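PDB 4L1N: conserved lipoprotein, putative, which is of unknown function but is a putative lipoprotein of a family grouped with the beta-propellers, probably held at the bacterial membrane. Local coordinates for residues S48-L53 and T155-E160; N129-V134 and V151-G156; K168-Y173 and L186-D191. All coordinates share one frame; numbering follows the deposited sequence.

Contact 1: S48-L53 and T155-E160; sequences SKKMFL and TGQATE
Bends at chi2 (-109°), which sets CD, and at chi4 (-80°), which sets NZ, curl the side chain of Lys50 toward Thr155, where its NZ bonds to Thr155 O at 2.6 Å. The same nitrogen also donates to Phe52 O of its own strand at 2.8 Å, lying in the plane of that carbonyl but tilted from the plane of the threonine one. Gln157 bends at chi2 too (72°), and its chain crosses that of Lys50 at about a right angle, with Gln157 OE1 3.4 Å from Lys50 CG. Gln157 CG packs on Ser48 OG, while Ser48 CB meets the methyl of Thr159.

The backbones that carry these side chains pair antiparallel. Lys49 N donates to Ala158 O at 3.0 Å and Ala158 N returns a bond to Lys49 O at 2.9 Å, so the two residues form a hydrogen-bonded pair; Lys50 and Gln157 follow as a non-hydrogen-bonded one. Beyond this pair the ladder changes: Lys50 centres an inverse gamma turn, at the point where strand 49-56 is interrupted. Gly156, whose positive phi suits glycine, offers its carbonyl oxygen to Phe52 N at 3.2 Å, with a weak bond from Met51 N, and that oxygen lies at the edge of the Phe52 ring.

Beside Lys49, the selenium of Met51 rests 3.9 Å from Ala158 CB in an apolar patch. Met51 and Phe52 both reach on to Ile135 of strand 130-137, and Phe52 also packs on Leu109 and Val151.

The chemistry is thus mixed: next to this apolar patch, a lysine, positive if protonated, ties together two backbone carbonyls from segments a hundred residues apart, probably offsetting their partial negative charge where regular pairing lapses.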
loop_
_atom_site.group_PDB
_atom_site.type_symbol
_atom_site.label_atom_id
_atom_site.label_comp_id
_atom_site.label_asym_id
_atom_site.label_seq_id
_atom_site.Cartn_x
_atom_site.Cartn_y
_atom_site.Cartn_z
ATOM N N SER A 48 6.604 14.861 -4.583
ATOM C CA SER A 48 6.758 13.697 -3.707
ATOM C C SER A 48 7.235 14.070 -2.305
ATOM O O SER A 48 7.888 15.099 -2.110
ATOM C CB SER A 48 7.739 12.701 -4.316
ATOM O OG SER A 48 9.027 13.260 -4.500
ATOM N N LYS A 49 6.924 13.194 -1.336
ATOM C CA LYS A 49 7.275 13.329 0.075
ATOM C C LYS A 49 7.820 12.020 0.606
ATOM O O LYS A 49 7.283 10.958 0.290
ATOM C CB LYS A 49 6.038 13.755 0.895
ATOM C CG LYS A 49 5.673 15.227 0.729
ATOM C CD LYS A 49 4.282 15.552 1.258
ATOM C CE LYS A 49 3.890 16.982 0.959
ATOM N NZ LYS A 49 2.676 17.394 1.714
ATOM N N LYS A 50 8.863 12.094 1.446
ATOM C CA LYS A 50 9.462 10.928 2.097
ATOM C C LYS A 50 8.505 10.427 3.193
ATOM O O LYS A 50 8.557 10.880 4.348
ATOM C CB LYS A 50 10.837 11.289 2.659
ATOM C CG LYS A 50 11.854 10.190 2.490
ATOM C CD LYS A 50 12.199 9.543 3.806
ATOM C CE LYS A 50 13.451 8.724 3.662
ATOM N NZ LYS A 50 13.184 7.403 3.048
HETATM N N MSE A 51 7.564 9.559 2.784
HETATM C CA MSE A 51 6.531 8.995 3.651
HETATM C C MSE A 51 6.995 7.774 4.386
HETATM O O MSE A 51 6.478 7.476 5.471
HETATM C CB MSE A 51 5.319 8.603 2.835
HETATM C CG MSE A 51 4.339 9.723 2.617
HETATM SE SE MSE A 51 2.709 8.915 1.989
HETATM C CE MSE A 51 1.806 8.655 3.702
ATOM N N PHE A 52 7.924 7.031 3.761
ATOM C CA PHE A 52 8.450 5.766 4.247
ATOM C C PHE A 52 9.934 5.826 4.547
ATOM O O PHE A 52 10.691 6.543 3.891
ATOM C CB PHE A 52 8.175 4.665 3.212
ATOM C CG PHE A 52 6.715 4.303 3.076
ATOM C CD1 PHE A 52 5.887 4.999 2.205
ATOM C CD2 PHE A 52 6.167 3.265 3.821
ATOM C CE1 PHE A 52 4.544 4.663 2.080
ATOM C CE2 PHE A 52 4.822 2.931 3.697
ATOM C CZ PHE A 52 4.029 3.613 2.810
ATOM N N LEU A 53 10.338 5.057 5.556
ATOM C CA LEU A 53 11.708 4.933 6.024
ATOM C C LEU A 53 12.235 3.568 5.610
ATOM O O LEU A 53 11.556 2.561 5.844
ATOM C CB LEU A 53 11.771 5.108 7.551
ATOM C CG LEU A 53 11.167 6.375 8.161
ATOM C CD1 LEU A 53 11.084 6.251 9.674
ATOM C CD2 LEU A 53 11.962 7.611 7.784
ATOM N N THR A 155 13.828 4.528 -2.079
ATOM C CA THR A 155 13.906 5.814 -1.380
ATOM C C THR A 155 12.733 6.063 -0.406
ATOM O O THR A 155 12.853 6.901 0.489
ATOM C CB THR A 155 14.018 6.977 -2.389
ATOM O OG1 THR A 155 12.848 7.043 -3.203
ATOM C CG2 THR A 155 15.268 6.895 -3.265
ATOM N N GLY A 156 11.619 5.373 -0.587
ATOM C CA GLY A 156 10.460 5.564 0.274
ATOM C C GLY A 156 9.696 6.832 -0.049
ATOM O O GLY A 156 8.761 7.193 0.670
ATOM N N GLN A 157 10.100 7.511 -1.151
ATOM C CA GLN A 157 9.495 8.721 -1.714
ATOM C C GLN A 157 8.146 8.335 -2.315
ATOM O O GLN A 157 8.078 7.385 -3.102
ATOM C CB GLN A 157 10.448 9.334 -2.765
ATOM C CG GLN A 157 10.446 10.857 -2.816
ATOM C CD GLN A 157 11.114 11.540 -1.647
ATOM O OE1 GLN A 157 11.722 10.909 -0.784
ATOM N NE2 GLN A 157 11.014 12.858 -1.583
ATOM N N ALA A 158 7.064 9.029 -1.901
ATOM C CA ALA A 158 5.701 8.714 -2.324
ATOM C C ALA A 158 5.000 9.895 -2.976
ATOM O O ALA A 158 5.158 11.018 -2.495
ATOM C CB ALA A 158 4.895 8.247 -1.118
ATOM N N THR A 159 4.225 9.643 -4.077
ATOM C CA THR A 159 3.418 10.640 -4.807
ATOM C C THR A 159 1.979 10.085 -4.888
ATOM O O THR A 159 1.830 8.885 -5.112
ATOM C CB THR A 159 3.989 11.013 -6.216
ATOM O OG1 THR A 159 3.607 10.048 -7.191
ATOM C CG2 THR A 159 5.486 11.135 -6.262
ATOM N N GLU A 160 0.938 10.935 -4.709
ATOM C CA GLU A 160 -0.454 10.492 -4.773
ATOM C C GLU A 160 -0.826 10.040 -6.156
ATOM O O GLU A 160 -0.419 10.670 -7.135
ATOM C CB GLU A 160 -1.433 11.606 -4.371
ATOM C CG GLU A 160 -1.375 12.117 -2.940
ATOM C CD GLU A 160 -2.419 13.180 -2.626
ATOM O OE1 GLU A 160 -3.185 13.563 -3.540
ATOM O OE2 GLU A 160 -2.444 13.661 -1.469
#

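Contact 2: N129-V134 and V151-G156; sequences NNLMVV and VNIETG
Asn130 and Asn152 face each other as a non-hydrogen-bonded antiparallel pair, yet their two amides make no bond to one another; each is engaged with its own neighbouring loop. Asn130 OD1 lies against Asn152 CA at 3.3 Å and near its CB, while Asn130 ND2 is hydrogen-bonded to Asp127 OD1, just before the strand. Asn152 has CG anti to the backbone N (chi1 -166°), and its OD1 accepts from Glu154 N at 3.1 Å, in the carboxamide plane and on a lone pair. That bond makes an Asx turn, and a weaker one from Thr155 N reaches the same oxygen. As the chain curls back, Gly156 N also bonds to Asn152 O.

The backbone pairing runs on across this point. Leu131 and Val151 form the hydrogen-bonded pair: Leu131 N donates to Val151 O and Val151 N to Leu131 O, both at 2.8 Å and nearly straight. A third bond, Ile153 N to Asn129 O at 3.1 Å, extends the ladder one step past the last strand residue.

The other face is apolar. Ile153 CG2 sits 3.8 Å from Leu131 CG, the two side chains crossing at about a right angle, and Ile153 CG1 lies against the backbone oxygen of Asn129. Val133 and Val151 each place CG2 beside their own backbone N, and these methyls meet at 3.6 Å. Trp125 touches both Leu131 and Ile153, while Ile96 adds to Leu131 and Val133 from strand 95-100, so this face belongs to the buried interior.

Taken together, this is the open end of a beta hairpin, strands 130-137 and 147-152, in which an Asx turn closes off the second strand and sends the chain toward the neighbouring strand 157-160 of the same antiparallel sheet.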
loop_
_atom_site.group_PDB
_atom_site.type_symbol
_atom_site.label_atom_id
_atom_site.label_comp_id
_atom_site.label_asym_id
_atom_site.label_seq_id
_atom_site.Cartn_x
_atom_site.Cartn_y
_atom_site.Cartn_z
ATOM N N ASN A 129 10.328 -0.500 -10.082
ATOM C CA ASN A 129 10.977 0.214 -8.980
ATOM C C ASN A 129 10.001 0.847 -8.014
ATOM O O ASN A 129 10.433 1.349 -6.978
ATOM C CB ASN A 129 11.909 1.293 -9.521
ATOM C CG ASN A 129 12.979 0.756 -10.426
ATOM O OD1 ASN A 129 13.847 -0.033 -10.019
ATOM N ND2 ASN A 129 12.902 1.145 -11.686
ATOM N N ASN A 130 8.701 0.843 -8.334
ATOM C CA ASN A 130 7.695 1.458 -7.470
ATOM C C ASN A 130 6.510 0.551 -7.218
ATOM O O ASN A 130 6.172 -0.290 -8.052
ATOM C CB ASN A 130 7.184 2.774 -8.078
ATOM C CG ASN A 130 8.259 3.755 -8.451
ATOM O OD1 ASN A 130 8.677 4.591 -7.658
ATOM N ND2 ASN A 130 8.716 3.686 -9.679
ATOM N N LEU A 131 5.838 0.786 -6.085
ATOM C CA LEU A 131 4.612 0.111 -5.677
ATOM C C LEU A 131 3.423 1.067 -5.711
ATOM O O LEU A 131 3.590 2.291 -5.650
ATOM C CB LEU A 131 4.727 -0.429 -4.236
ATOM C CG LEU A 131 5.612 -1.625 -3.941
ATOM C CD1 LEU A 131 5.919 -1.680 -2.481
ATOM C CD2 LEU A 131 4.952 -2.924 -4.363
HETATM N N MSE A 132 2.219 0.486 -5.775
HETATM C CA MSE A 132 0.950 1.138 -5.570
HETATM C C MSE A 132 0.599 0.817 -4.157
HETATM O O MSE A 132 0.513 -0.366 -3.816
HETATM C CB MSE A 132 -0.115 0.637 -6.537
HETATM C CG MSE A 132 0.006 1.251 -7.923
HETATM SE SE MSE A 132 -1.381 0.638 -9.081
HETATM C CE MSE A 132 -1.321 -1.301 -8.729
ATOM N N VAL A 133 0.514 1.832 -3.296
ATOM C CA VAL A 133 0.230 1.581 -1.883
ATOM C C VAL A 133 -1.046 2.327 -1.455
ATOM O O VAL A 133 -1.183 3.533 -1.692
ATOM C CB VAL A 133 1.440 1.946 -0.958
ATOM C CG1 VAL A 133 1.167 1.574 0.499
ATOM C CG2 VAL A 133 2.730 1.297 -1.434
ATOM N N VAL A 134 -1.950 1.601 -0.777
ATOM C CA VAL A 134 -3.141 2.181 -0.170
ATOM C C VAL A 134 -2.811 2.402 1.307
ATOM O O VAL A 134 -2.388 1.466 1.987
ATOM C CB VAL A 134 -4.432 1.349 -0.366
ATOM C CG1 VAL A 134 -5.589 1.953 0.425
ATOM C CG2 VAL A 134 -4.793 1.228 -1.841
ATOM N N VAL A 151 4.839 4.507 -4.511
ATOM C CA VAL A 151 5.951 4.516 -3.546
ATOM C C VAL A 151 7.212 3.824 -4.093
ATOM O O VAL A 151 7.166 2.655 -4.459
ATOM C CB VAL A 151 5.493 3.870 -2.211
ATOM C CG1 VAL A 151 6.621 3.851 -1.178
ATOM C CG2 VAL A 151 4.245 4.572 -1.658
ATOM N N ASN A 152 8.339 4.553 -4.113
ATOM C CA ASN A 152 9.650 4.061 -4.542
ATOM C C ASN A 152 10.176 3.066 -3.507
ATOM O O ASN A 152 10.355 3.423 -2.340
ATOM C CB ASN A 152 10.605 5.225 -4.727
ATOM C CG ASN A 152 11.880 4.896 -5.475
ATOM O OD1 ASN A 152 12.637 3.972 -5.141
ATOM N ND2 ASN A 152 12.175 5.703 -6.473
ATOM N N ILE A 153 10.392 1.808 -3.935
ATOM C CA ILE A 153 10.798 0.698 -3.061
ATOM C C ILE A 153 12.166 0.925 -2.423
ATOM O O ILE A 153 12.474 0.275 -1.419
ATOM C CB ILE A 153 10.739 -0.693 -3.760
ATOM C CG1 ILE A 153 11.783 -0.860 -4.875
ATOM C CG2 ILE A 153 9.328 -1.028 -4.211
ATOM C CD1 ILE A 153 12.265 -2.239 -5.048
ATOM N N GLU A 154 12.959 1.851 -2.969
ATOM C CA GLU A 154 14.299 2.129 -2.466
ATOM C C GLU A 154 14.347 3.388 -1.591
ATOM O O GLU A 154 14.890 3.323 -0.494
ATOM C CB GLU A 154 15.285 2.246 -3.650
ATOM C CG GLU A 154 16.754 2.359 -3.278
ATOM C CD GLU A 154 17.269 1.333 -2.289
ATOM O OE1 GLU A 154 17.195 0.118 -2.582
ATOM O OE2 GLU A 154 17.748 1.753 -1.212
ATOM N N THR A 155 13.828 4.528 -2.079
ATOM C CA THR A 155 13.906 5.814 -1.380
ATOM C C THR A 155 12.733 6.063 -0.406
ATOM O O THR A 155 12.853 6.901 0.489
ATOM C CB THR A 155 14.018 6.977 -2.389
ATOM O OG1 THR A 155 12.848 7.043 -3.203
ATOM C CG2 THR A 155 15.268 6.895 -3.265
ATOM N N GLY A 156 11.619 5.373 -0.587
ATOM C CA GLY A 156 10.460 5.564 0.274
ATOM C C GLY A 156 9.696 6.832 -0.049
ATOM O O GLY A 156 8.761 7.193 0.670
#

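Contact 3: K168-Y173 and L186-D191; sequences KKQVVY and LVYEDD
Lys169 and Gln170 pair with Val187 and Leu186 in a short antiparallel ladder at the open end of the hairpin 169-177/180-188, part of a three-stranded sheet, and a salt bridge extends the contact beyond the strands. Gln170 and Leu186 are the hydrogen-bonded pair, with Gln170 N bonded to Leu186 O at 2.9 Å and Leu186 N to Gln170 O at 2.8 Å. A further bond runs from Tyr188 N to Lys168 O, which also lies at the edge of the Tyr188 ring.

On one face Lys169 and Val187, the non-hydrogen-bonded pair, lie side by side, Lys169 CG touching Val187 CG1 at 3.6 Å. The other carries Val172 CG1 against Leu186 CB at 3.8 Å. There Gln170 NE2 also approaches the rim of Tyr188 at CE2, though its amide bonds to Gly145 and Val142.

Beyond the ladder Lys168 runs past the backbone of Asp190, with CD 3.6 Å from its carbonyl carbon. A bend at chi3 turns CE and one at chi4 turns NZ toward Asp191 OD1, met at 2.8 Å on the syn side but 33° out of the carboxylate plane. The opposite charges should offset each other, tying the loop after strand 180-188 to the residue just before strand 169-177.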
loop_
_atom_site.group_PDB
_atom_site.type_symbol
_atom_site.label_atom_id
_atom_site.label_comp_id
_atom_site.label_asym_id
_atom_site.label_seq_id
_atom_site.Cartn_x
_atom_site.Cartn_y
_atom_site.Cartn_z
ATOM N N LYS A 168 -15.372 9.503 3.247
ATOM C CA LYS A 168 -16.495 8.601 3.003
ATOM C C LYS A 168 -16.275 7.812 1.700
ATOM O O LYS A 168 -17.023 6.887 1.407
ATOM C CB LYS A 168 -17.817 9.382 2.924
ATOM C CG LYS A 168 -18.525 9.562 4.263
ATOM C CD LYS A 168 -19.930 10.188 4.082
ATOM C CE LYS A 168 -19.949 11.658 3.718
ATOM N NZ LYS A 168 -19.483 12.520 4.849
ATOM N N LYS A 169 -15.273 8.207 0.915
ATOM C CA LYS A 169 -14.850 7.634 -0.360
ATOM C C LYS A 169 -13.412 7.119 -0.187
ATOM O O LYS A 169 -12.465 7.904 -0.236
ATOM C CB LYS A 169 -14.931 8.704 -1.473
ATOM C CG LYS A 169 -16.299 8.878 -2.103
ATOM C CD LYS A 169 -16.656 10.350 -2.280
ATOM C CE LYS A 169 -17.844 10.600 -3.193
ATOM N NZ LYS A 169 -17.476 10.399 -4.629
ATOM N N GLN A 170 -13.252 5.807 0.037
ATOM C CA GLN A 170 -11.944 5.203 0.282
ATOM C C GLN A 170 -11.464 4.328 -0.858
ATOM O O GLN A 170 -12.159 3.386 -1.189
ATOM C CB GLN A 170 -12.025 4.309 1.531
ATOM C CG GLN A 170 -12.446 5.004 2.804
ATOM C CD GLN A 170 -12.602 4.071 3.980
ATOM O OE1 GLN A 170 -12.302 2.873 3.928
ATOM N NE2 GLN A 170 -13.060 4.616 5.091
ATOM N N VAL A 171 -10.225 4.535 -1.361
ATOM C CA VAL A 171 -9.603 3.636 -2.343
ATOM C C VAL A 171 -9.286 2.334 -1.591
ATOM O O VAL A 171 -8.648 2.399 -0.545
ATOM C CB VAL A 171 -8.357 4.262 -3.002
ATOM C CG1 VAL A 171 -7.659 3.270 -3.926
ATOM C CG2 VAL A 171 -8.707 5.553 -3.750
ATOM N N VAL A 172 -9.832 1.188 -2.038
ATOM C CA VAL A 172 -9.643 -0.093 -1.338
ATOM C C VAL A 172 -8.520 -0.901 -1.994
ATOM O O VAL A 172 -7.798 -1.599 -1.276
ATOM C CB VAL A 172 -10.934 -0.958 -1.137
ATOM C CG1 VAL A 172 -11.878 -0.325 -0.130
ATOM C CG2 VAL A 172 -11.663 -1.245 -2.437
ATOM N N TYR A 173 -8.359 -0.805 -3.331
ATOM C CA TYR A 173 -7.297 -1.471 -4.099
ATOM C C TYR A 173 -7.193 -0.892 -5.521
ATOM O O TYR A 173 -7.982 -0.026 -5.882
ATOM C CB TYR A 173 -7.494 -3.003 -4.137
ATOM C CG TYR A 173 -8.751 -3.484 -4.820
ATOM C CD1 TYR A 173 -8.760 -3.773 -6.182
ATOM C CD2 TYR A 173 -9.905 -3.760 -4.089
ATOM C CE1 TYR A 173 -9.904 -4.271 -6.814
ATOM C CE2 TYR A 173 -11.070 -4.216 -4.716
ATOM C CZ TYR A 173 -11.051 -4.514 -6.074
ATOM O OH TYR A 173 -12.171 -5.015 -6.705
ATOM N N LEU A 186 -14.601 2.573 -2.278
ATOM C CA LEU A 186 -15.747 2.215 -1.449
ATOM C C LEU A 186 -16.400 3.537 -0.966
ATOM O O LEU A 186 -15.777 4.324 -0.223
ATOM C CB LEU A 186 -15.328 1.310 -0.280
ATOM C CG LEU A 186 -16.383 1.033 0.818
ATOM C CD1 LEU A 186 -17.352 -0.047 0.396
ATOM C CD2 LEU A 186 -15.711 0.677 2.160
ATOM N N VAL A 187 -17.613 3.816 -1.469
ATOM C CA VAL A 187 -18.345 5.028 -1.112
ATOM C C VAL A 187 -19.411 4.746 -0.051
ATOM O O VAL A 187 -20.260 3.905 -0.264
ATOM C CB VAL A 187 -18.985 5.698 -2.323
ATOM C CG1 VAL A 187 -19.456 7.097 -1.963
ATOM C CG2 VAL A 187 -18.029 5.727 -3.508
ATOM N N TYR A 188 -19.346 5.449 1.093
ATOM C CA TYR A 188 -20.343 5.413 2.149
ATOM C C TYR A 188 -21.334 6.538 1.847
ATOM O O TYR A 188 -20.921 7.604 1.393
ATOM C CB TYR A 188 -19.687 5.566 3.511
ATOM C CG TYR A 188 -18.951 4.332 4.004
ATOM C CD1 TYR A 188 -19.647 3.237 4.527
ATOM C CD2 TYR A 188 -17.560 4.305 4.064
ATOM C CE1 TYR A 188 -18.975 2.136 5.058
ATOM C CE2 TYR A 188 -16.877 3.201 4.573
ATOM C CZ TYR A 188 -17.587 2.114 5.063
ATOM O OH TYR A 188 -16.888 1.038 5.579
ATOM N N GLU A 189 -22.636 6.281 1.987
ATOM C CA GLU A 189 -23.675 7.249 1.650
ATOM C C GLU A 189 -23.725 8.424 2.616
ATOM O O GLU A 189 -23.989 9.546 2.182
ATOM C CB GLU A 189 -25.053 6.576 1.562
ATOM C CG GLU A 189 -25.196 5.498 0.482
ATOM C CD GLU A 189 -24.671 5.715 -0.933
ATOM O OE1 GLU A 189 -24.946 6.784 -1.524
ATOM O OE2 GLU A 189 -24.017 4.789 -1.467
ATOM N N ASP A 190 -23.474 8.181 3.910
ATOM C CA ASP A 190 -23.525 9.213 4.945
ATOM C C ASP A 190 -22.607 8.862 6.123
ATOM O O ASP A 190 -21.915 7.841 6.094
ATOM C CB ASP A 190 -24.970 9.439 5.424
ATOM C CG ASP A 190 -25.652 8.239 6.028
ATOM O OD1 ASP A 190 -24.951 7.285 6.402
ATOM O OD2 ASP A 190 -26.882 8.245 6.109
ATOM N N ASP A 191 -22.636 9.694 7.173
ATOM C CA ASP A 191 -21.758 9.575 8.319
ATOM C C ASP A 191 -22.108 8.433 9.253
ATOM O O ASP A 191 -21.301 8.137 10.134
ATOM C CB ASP A 191 -21.707 10.896 9.083
ATOM C CG ASP A 191 -20.827 11.963 8.443
ATOM O OD1 ASP A 191 -20.064 11.631 7.491
ATOM O OD2 ASP A 191 -20.872 13.115 8.911
#

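Contacts 1 and 2 belong to one nine-stranded antiparallel sheet, share Thr155 and Gly156, and lie with centres 7 Å apart; a probable hydrogen bond from Asn152 N to Gln157 O joins them. Contact 2 is the buried member, with its apolar face turned inward, whereas contact 1 is partly buried, with a polar side of Lys50 and Gln157 and an apolar patch of Met51, Phe52 and Ala158. Contact 3, in a three-stranded sheet about 24 Å from either centre, touches contact 2 where the methyls of Val134 pack against the carbonyl oxygens of Val171 and Val172. It is partly buried, with exposed acidic residues at its loop end and a salt bridge across its segments, fitting its place farther from the chain's centre.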